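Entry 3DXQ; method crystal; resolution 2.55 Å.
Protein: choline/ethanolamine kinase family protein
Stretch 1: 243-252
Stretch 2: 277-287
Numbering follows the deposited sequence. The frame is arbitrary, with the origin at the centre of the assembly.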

ATOM      1  N   VAL A 243     -12.379   5.883  -6.493  1.00 42.02           N
ATOM      2  CA  VAL A 243     -11.873   5.503  -5.187  1.00 39.67           C
ATOM      3  C   VAL A 243     -12.705   4.325  -4.670  1.00 40.24           C
ATOM      4  O   VAL A 243     -12.177   3.274  -4.300  1.00 42.41           O
ATOM      5  CB  VAL A 243     -11.903   6.660  -4.199  1.00 36.54           C
ATOM      6  CG1 VAL A 243     -11.298   6.216  -2.891  1.00 34.08           C
ATOM      7  CG2 VAL A 243     -11.143   7.836  -4.741  1.00 36.05           C
ATOM      8  N   VAL A 244     -14.011   4.475  -4.677  1.00 40.84           N
ATOM      9  CA  VAL A 244     -14.866   3.392  -4.185  1.00 41.80           C
ATOM     10  C   VAL A 244     -14.617   2.095  -4.983  1.00 42.63           C
ATOM     11  O   VAL A 244     -14.554   1.012  -4.408  1.00 43.24           O
ATOM     12  CB  VAL A 244     -16.326   3.822  -4.193  1.00 40.74           C
ATOM     13  CG1 VAL A 244     -17.254   2.660  -3.869  1.00 41.90           C
ATOM     14  CG2 VAL A 244     -16.507   4.951  -3.201  1.00 36.54           C
ATOM     15  N   ILE A 245     -14.431   2.219  -6.294  1.00 43.54           N
ATOM     16  CA  ILE A 245     -14.164   1.064  -7.151  1.00 44.41           C
ATOM     17  C   ILE A 245     -12.885   0.339  -6.718  1.00 46.68           C
ATOM     18  O   ILE A 245     -12.855  -0.911  -6.615  1.00 46.08           O
ATOM     19  CB  ILE A 245     -14.066   1.490  -8.643  1.00 44.80           C
ATOM     20  CG1 ILE A 245     -15.468   1.613  -9.235  1.00 45.91           C
ATOM     21  CG2 ILE A 245     -13.288   0.491  -9.460  1.00 40.84           C
ATOM     22  CD1 ILE A 245     -16.243   0.330  -9.148  1.00 51.74           C
ATOM     23  N   TYR A 246     -11.841   1.119  -6.448  1.00 45.32           N
ATOM     24  CA  TYR A 246     -10.574   0.553  -6.002  1.00 45.52           C
ATOM     25  C   TYR A 246     -10.667  -0.006  -4.580  1.00 46.08           C
ATOM     26  O   TYR A 246     -10.022  -1.015  -4.279  1.00 44.57           O
ATOM     27  CB  TYR A 246      -9.427   1.567  -6.140  1.00 44.52           C
ATOM     28  CG  TYR A 246      -9.104   1.892  -7.592  1.00 42.05           C
ATOM     29  CD1 TYR A 246      -8.884   0.884  -8.522  1.00 36.60           C
ATOM     30  CD2 TYR A 246      -9.010   3.208  -8.025  1.00 40.92           C
ATOM     31  CE1 TYR A 246      -8.598   1.176  -9.857  1.00 40.66           C
ATOM     32  CE2 TYR A 246      -8.711   3.518  -9.357  1.00 43.29           C
ATOM     33  CZ  TYR A 246      -8.508   2.493 -10.274  1.00 43.68           C
ATOM     34  OH  TYR A 246      -8.205   2.793 -11.594  1.00 40.85           O
ATOM     35  N   LYS A 247     -11.450   0.627  -3.706  1.00 46.27           N
ATOM     36  CA  LYS A 247     -11.694   0.026  -2.398  1.00 45.96           C
ATOM     37  C   LYS A 247     -12.115  -1.433  -2.611  1.00 44.12           C
ATOM     38  O   LYS A 247     -11.562  -2.333  -1.999  1.00 43.09           O
ATOM     39  CB  LYS A 247     -12.796   0.757  -1.629  1.00 47.22           C
ATOM     40  CG  LYS A 247     -12.373   1.943  -0.782  1.00 46.70           C
ATOM     41  CD  LYS A 247     -13.622   2.663  -0.276  1.00 50.89           C
ATOM     42  CE  LYS A 247     -13.502   3.157   1.149  1.00 54.12           C
ATOM     43  NZ  LYS A 247     -14.647   4.044   1.558  1.00 50.84           N
ATOM     44  N   ALA A 248     -13.069  -1.663  -3.509  1.00 43.21           N
ATOM     45  CA  ALA A 248     -13.557  -3.020  -3.765  1.00 43.29           C
ATOM     46  C   ALA A 248     -12.478  -3.892  -4.405  1.00 43.61           C
ATOM     47  O   ALA A 248     -12.235  -5.000  -3.945  1.00 45.58           O
ATOM     48  CB  ALA A 248     -14.834  -3.001  -4.639  1.00 41.88           C
HETATM   49  N   MSE A 249     -11.837  -3.403  -5.461  1.00 42.99           N
HETATM   50  CA  MSE A 249     -10.824  -4.192  -6.166  1.00 44.09           C
HETATM   51  C   MSE A 249      -9.608  -4.501  -5.323  1.00 45.70           C
HETATM   52  O   MSE A 249      -8.993  -5.545  -5.490  1.00 45.62           O
HETATM   53  CB  MSE A 249     -10.369  -3.482  -7.436  1.00 45.04           C
HETATM   54  CG  MSE A 249     -11.401  -3.431  -8.545  1.00 42.80           C
HETATM   55 SE   MSE A 249     -12.367  -5.134  -8.778  0.75 39.36          SE
HETATM   56  CE  MSE A 249     -12.818  -4.931 -10.611  1.00 51.28           C
ATOM     57  N   CYS A 250      -9.250  -3.574  -4.443  1.00 47.77           N
ATOM     58  CA  CYS A 250      -8.140  -3.750  -3.526  1.00 46.57           C
ATOM     59  C   CYS A 250      -8.383  -4.933  -2.611  1.00 45.65           C
ATOM     60  O   CYS A 250      -7.552  -5.810  -2.475  1.00 43.42           O
ATOM     61  CB  CYS A 250      -7.967  -2.486  -2.699  1.00 48.03           C
ATOM     62  SG  CYS A 250      -6.491  -2.466  -1.709  1.00 53.41           S
ATOM     63  N   ASP A 251      -9.548  -4.970  -1.990  1.00 47.29           N
ATOM     64  CA  ASP A 251      -9.927  -6.120  -1.173  1.00 45.90           C
ATOM     65  C   ASP A 251      -9.930  -7.410  -1.977  1.00 46.15           C
ATOM     66  O   ASP A 251      -9.490  -8.450  -1.485  1.00 48.39           O
ATOM     67  CB  ASP A 251     -11.316  -5.930  -0.560  1.00 45.53           C
ATOM     68  CG  ASP A 251     -11.286  -5.298   0.824  1.00 47.45           C
ATOM     69  OD1 ASP A 251     -10.270  -5.408   1.531  1.00 49.28           O
ATOM     70  OD2 ASP A 251     -12.313  -4.714   1.222  1.00 51.30           O
ATOM     71  N   LEU A 252     -10.450  -7.360  -3.196  1.00 45.72           N
ATOM     72  CA  LEU A 252     -10.534  -8.559  -4.027  1.00 46.28           C
ATOM     73  C   LEU A 252      -9.148  -9.118  -4.342  1.00 46.76           C
ATOM     74  O   LEU A 252      -8.930 -10.329  -4.258  1.00 47.42           O
ATOM     75  CB  LEU A 252     -11.262  -8.257  -5.342  1.00 46.35           C
ATOM     76  CG  LEU A 252     -11.456  -9.460  -6.267  1.00 46.47           C
ATOM     77  CD1 LEU A 252     -12.305 -10.509  -5.611  1.00 41.20           C
ATOM     78  CD2 LEU A 252     -12.078  -9.018  -7.552  1.00 45.70           C
ATOM     79  N   GLY A 277     -12.284 -12.237   5.642  1.00 51.71           N
ATOM     80  CA  GLY A 277     -12.546 -10.891   6.125  1.00 50.60           C
ATOM     81  C   GLY A 277     -12.640  -9.919   4.975  1.00 49.55           C
ATOM     82  O   GLY A 277     -13.699  -9.309   4.754  1.00 48.62           O
ATOM     83  N   ARG A 278     -11.538  -9.825   4.225  1.00 48.55           N
ATOM     84  CA  ARG A 278     -11.408  -8.880   3.115  1.00 48.20           C
ATOM     85  C   ARG A 278     -12.410  -9.135   2.007  1.00 47.38           C
ATOM     86  O   ARG A 278     -12.818  -8.205   1.317  1.00 47.23           O
ATOM     87  CB  ARG A 278      -9.996  -8.907   2.524  1.00 47.73           C
ATOM     88  CG  ARG A 278      -8.899  -8.722   3.549  1.00 46.89           C
ATOM     89  CD  ARG A 278      -7.615  -8.192   2.927  1.00 49.32           C
ATOM     90  NE  ARG A 278      -7.791  -6.821   2.457  1.00 49.60           N
ATOM     91  CZ  ARG A 278      -6.816  -6.010   2.060  1.00 45.69           C
ATOM     92  NH1 ARG A 278      -5.557  -6.411   2.084  1.00 45.75           N
ATOM     93  NH2 ARG A 278      -7.110  -4.785   1.652  1.00 47.13           N
ATOM     94  N   PHE A 279     -12.803 -10.386   1.827  1.00 47.59           N
ATOM     95  CA  PHE A 279     -13.794 -10.702   0.814  1.00 46.86           C
ATOM     96  C   PHE A 279     -15.167 -10.197   1.236  1.00 46.22           C
ATOM     97  O   PHE A 279     -15.835  -9.502   0.477  1.00 45.40           O
ATOM     98  CB  PHE A 279     -13.871 -12.198   0.565  1.00 48.03           C
ATOM     99  CG  PHE A 279     -14.871 -12.566  -0.481  1.00 47.33           C
ATOM    100  CD1 PHE A 279     -14.524 -12.541  -1.822  1.00 50.16           C
ATOM    101  CD2 PHE A 279     -16.171 -12.890  -0.131  1.00 48.82           C
ATOM    102  CE1 PHE A 279     -15.453 -12.858  -2.800  1.00 51.11           C
ATOM    103  CE2 PHE A 279     -17.106 -13.216  -1.099  1.00 54.13           C
ATOM    104  CZ  PHE A 279     -16.749 -13.193  -2.440  1.00 53.10           C
ATOM    105  N   ALA A 280     -15.578 -10.559   2.450  1.00 46.22           N
ATOM    106  CA  ALA A 280     -16.899 -10.200   2.978  1.00 45.13           C
ATOM    107  C   ALA A 280     -17.120  -8.692   2.976  1.00 45.10           C
ATOM    108  O   ALA A 280     -18.220  -8.221   2.674  1.00 43.31           O
ATOM    109  CB  ALA A 280     -17.070 -10.756   4.373  1.00 44.98           C
ATOM    110  N   ARG A 281     -16.068  -7.941   3.306  1.00 45.45           N
ATOM    111  CA  ARG A 281     -16.113  -6.483   3.265  1.00 46.28           C
ATOM    112  C   ARG A 281     -16.327  -6.008   1.826  1.00 46.52           C
ATOM    113  O   ARG A 281     -17.159  -5.132   1.557  1.00 47.14           O
ATOM    114  CB  ARG A 281     -14.800  -5.914   3.827  1.00 47.56           C
ATOM    115  CG  ARG A 281     -14.717  -4.396   3.850  1.00 49.48           C
ATOM    116  CD  ARG A 281     -13.587  -3.938   4.741  1.00 51.73           C
ATOM    117  NE  ARG A 281     -12.303  -4.445   4.275  1.00 55.62           N
ATOM    118  CZ  ARG A 281     -11.166  -4.398   4.962  1.00 55.51           C
ATOM    119  NH1 ARG A 281     -11.129  -3.872   6.176  1.00 58.80           N
ATOM    120  NH2 ARG A 281     -10.060  -4.900   4.433  1.00 52.06           N
ATOM    121  N   CYS A 282     -15.550  -6.593   0.919  1.00 45.86           N
ATOM    122  CA  CYS A 282     -15.621  -6.308  -0.497  1.00 45.29           C
ATOM    123  C   CYS A 282     -17.012  -6.573  -1.035  1.00 45.61           C
ATOM    124  O   CYS A 282     -17.635  -5.700  -1.643  1.00 44.40           O
ATOM    125  CB  CYS A 282     -14.624  -7.185  -1.234  1.00 45.46           C
ATOM    126  SG  CYS A 282     -14.816  -7.094  -2.980  1.00 46.33           S
ATOM    127  N   LYS A 283     -17.488  -7.798  -0.803  1.00 46.38           N
ATOM    128  CA  LYS A 283     -18.803  -8.222  -1.239  1.00 45.68           C
ATOM    129  C   LYS A 283     -19.861  -7.286  -0.667  1.00 45.23           C
ATOM    130  O   LYS A 283     -20.838  -6.958  -1.350  1.00 45.37           O
ATOM    131  CB  LYS A 283     -19.054  -9.668  -0.796  1.00 46.37           C
ATOM    132  CG  LYS A 283     -20.469 -10.216  -1.038  1.00 47.02           C
ATOM    133  CD  LYS A 283     -20.588 -11.663  -0.507  1.00 46.89           C
ATOM    134  CE  LYS A 283     -22.024 -12.065  -0.187  1.00 43.25           C
ATOM    135  NZ  LYS A 283     -22.871 -11.977  -1.369  1.00 43.20           N
ATOM    136  N   ALA A 284     -19.676  -6.866   0.584  1.00 44.52           N
ATOM    137  CA  ALA A 284     -20.610  -5.935   1.227  1.00 46.21           C
ATOM    138  C   ALA A 284     -20.689  -4.630   0.459  1.00 47.53           C
ATOM    139  O   ALA A 284     -21.793  -4.155   0.137  1.00 47.63           O
ATOM    140  CB  ALA A 284     -20.205  -5.664   2.665  1.00 45.75           C
ATOM    141  N   LEU A 285     -19.516  -4.079   0.147  1.00 47.45           N
ATOM    142  CA  LEU A 285     -19.414  -2.826  -0.583  1.00 47.88           C
ATOM    143  C   LEU A 285     -20.055  -2.926  -1.956  1.00 48.19           C
ATOM    144  O   LEU A 285     -20.833  -2.055  -2.338  1.00 48.69           O
ATOM    145  CB  LEU A 285     -17.941  -2.415  -0.736  1.00 47.27           C
ATOM    146  CG  LEU A 285     -17.675  -1.060  -1.380  1.00 49.18           C
ATOM    147  CD1 LEU A 285     -18.449   0.036  -0.657  1.00 46.93           C
ATOM    148  CD2 LEU A 285     -16.197  -0.782  -1.386  1.00 49.49           C
HETATM  149  N   MSE A 286     -19.740  -3.992  -2.686  1.00 49.16           N
HETATM  150  CA  MSE A 286     -20.259  -4.152  -4.043  1.00 51.42           C
HETATM  151  C   MSE A 286     -21.779  -4.315  -4.073  1.00 52.82           C
HETATM  152  O   MSE A 286     -22.425  -3.993  -5.064  1.00 53.35           O
HETATM  153  CB  MSE A 286     -19.557  -5.310  -4.761  1.00 51.30           C
HETATM  154  CG  MSE A 286     -18.076  -5.047  -4.989  1.00 51.42           C
HETATM  155 SE   MSE A 286     -17.189  -6.429  -6.008  0.75 51.09          SE
HETATM  156  CE  MSE A 286     -17.637  -5.885  -7.860  1.00 51.41           C
ATOM    157  N   GLU A 287     -22.355  -4.769  -2.975  1.00 54.07           N
ATOM    158  CA  GLU A 287     -23.787  -4.989  -2.931  1.00 55.75           C
ATOM    159  C   GLU A 287     -24.615  -3.772  -2.535  1.00 55.87           C
ATOM    160  O   GLU A 287     -25.836  -3.780  -2.684  1.00 57.57           O
ATOM    161  CB  GLU A 287     -24.094  -6.147  -2.004  1.00 55.57           C
ATOM    162  CG  GLU A 287     -23.745  -7.472  -2.618  1.00 56.76           C
ATOM    163  CD  GLU A 287     -23.938  -8.612  -1.650  1.00 59.17           C
ATOM    164  OE1 GLU A 287     -24.178  -8.350  -0.449  1.00 56.50           O
ATOM    165  OE2 GLU A 287     -23.852  -9.771  -2.097  1.00 60.27           O
TER

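Both stretches are helical, and they run roughly antiparallel, with 152° between their N-to-C directions. The axes come within 8.5 Å. That is a close approach, and the small residues at the crossing suit it: the CA atoms of Ala248 and Cys282 lie 5.1 Å apart.

Asp251 is the polar centre of the contact. Its CA-to-CB bond points toward the second helix, and its chi1 of -92° lies between wells. In this setting its carboxylate meets two arginines one turn apart. Arg278 (m, t, p, with chi4 169°) folds at chi3, which brings its guanidinium edge to the acid. Arg278 NE donates to Asp251 OD1 at 3.0 Å, and Arg278 NH2 donates to the same Asp251 OD1 at 3.2 Å. Arg281 starts t, t and also bends at chi3 (p). Its edge spans both oxygens: Arg281 NH2 to Asp251 OD1 is 3.0 Å, and Arg281 NE to Asp251 OD2 is 3.1 Å. All four hydrogen bonds belong to salt bridges. Two positive groups thus share one buried negative charge.

Beside this cluster the contact turns apolar. Asp251 CB packs on Cys282 CB at 3.6 Å. The t rotamer of Cys282 places its sulfur near the first helix, with Cys282 SG 3.5 Å from Ala248 O and 4.4 Å from Leu252 CB.

Leu285 adopts t, p and points toward the first helix. Leu285 CD2 lies 3.7 Å from Lys247 CB and 4.2 Å from Ala248 CB, while Leu285 CD1 reaches Val244 CG1 at 4.3 Å. Met286, a selenomethionine, leaves its backbone sideways, but its end comes nearer. Met286 CG sits 3.8 Å from Ala248 CB. The short alanine side chain therefore touches Cys282, Leu285 and Met286.

Lys283 points away from the contact. Its chi4 is p, and Lys283 NZ forms a salt bridge to Glu287 OE2 at 2.5 Å within its own stretch.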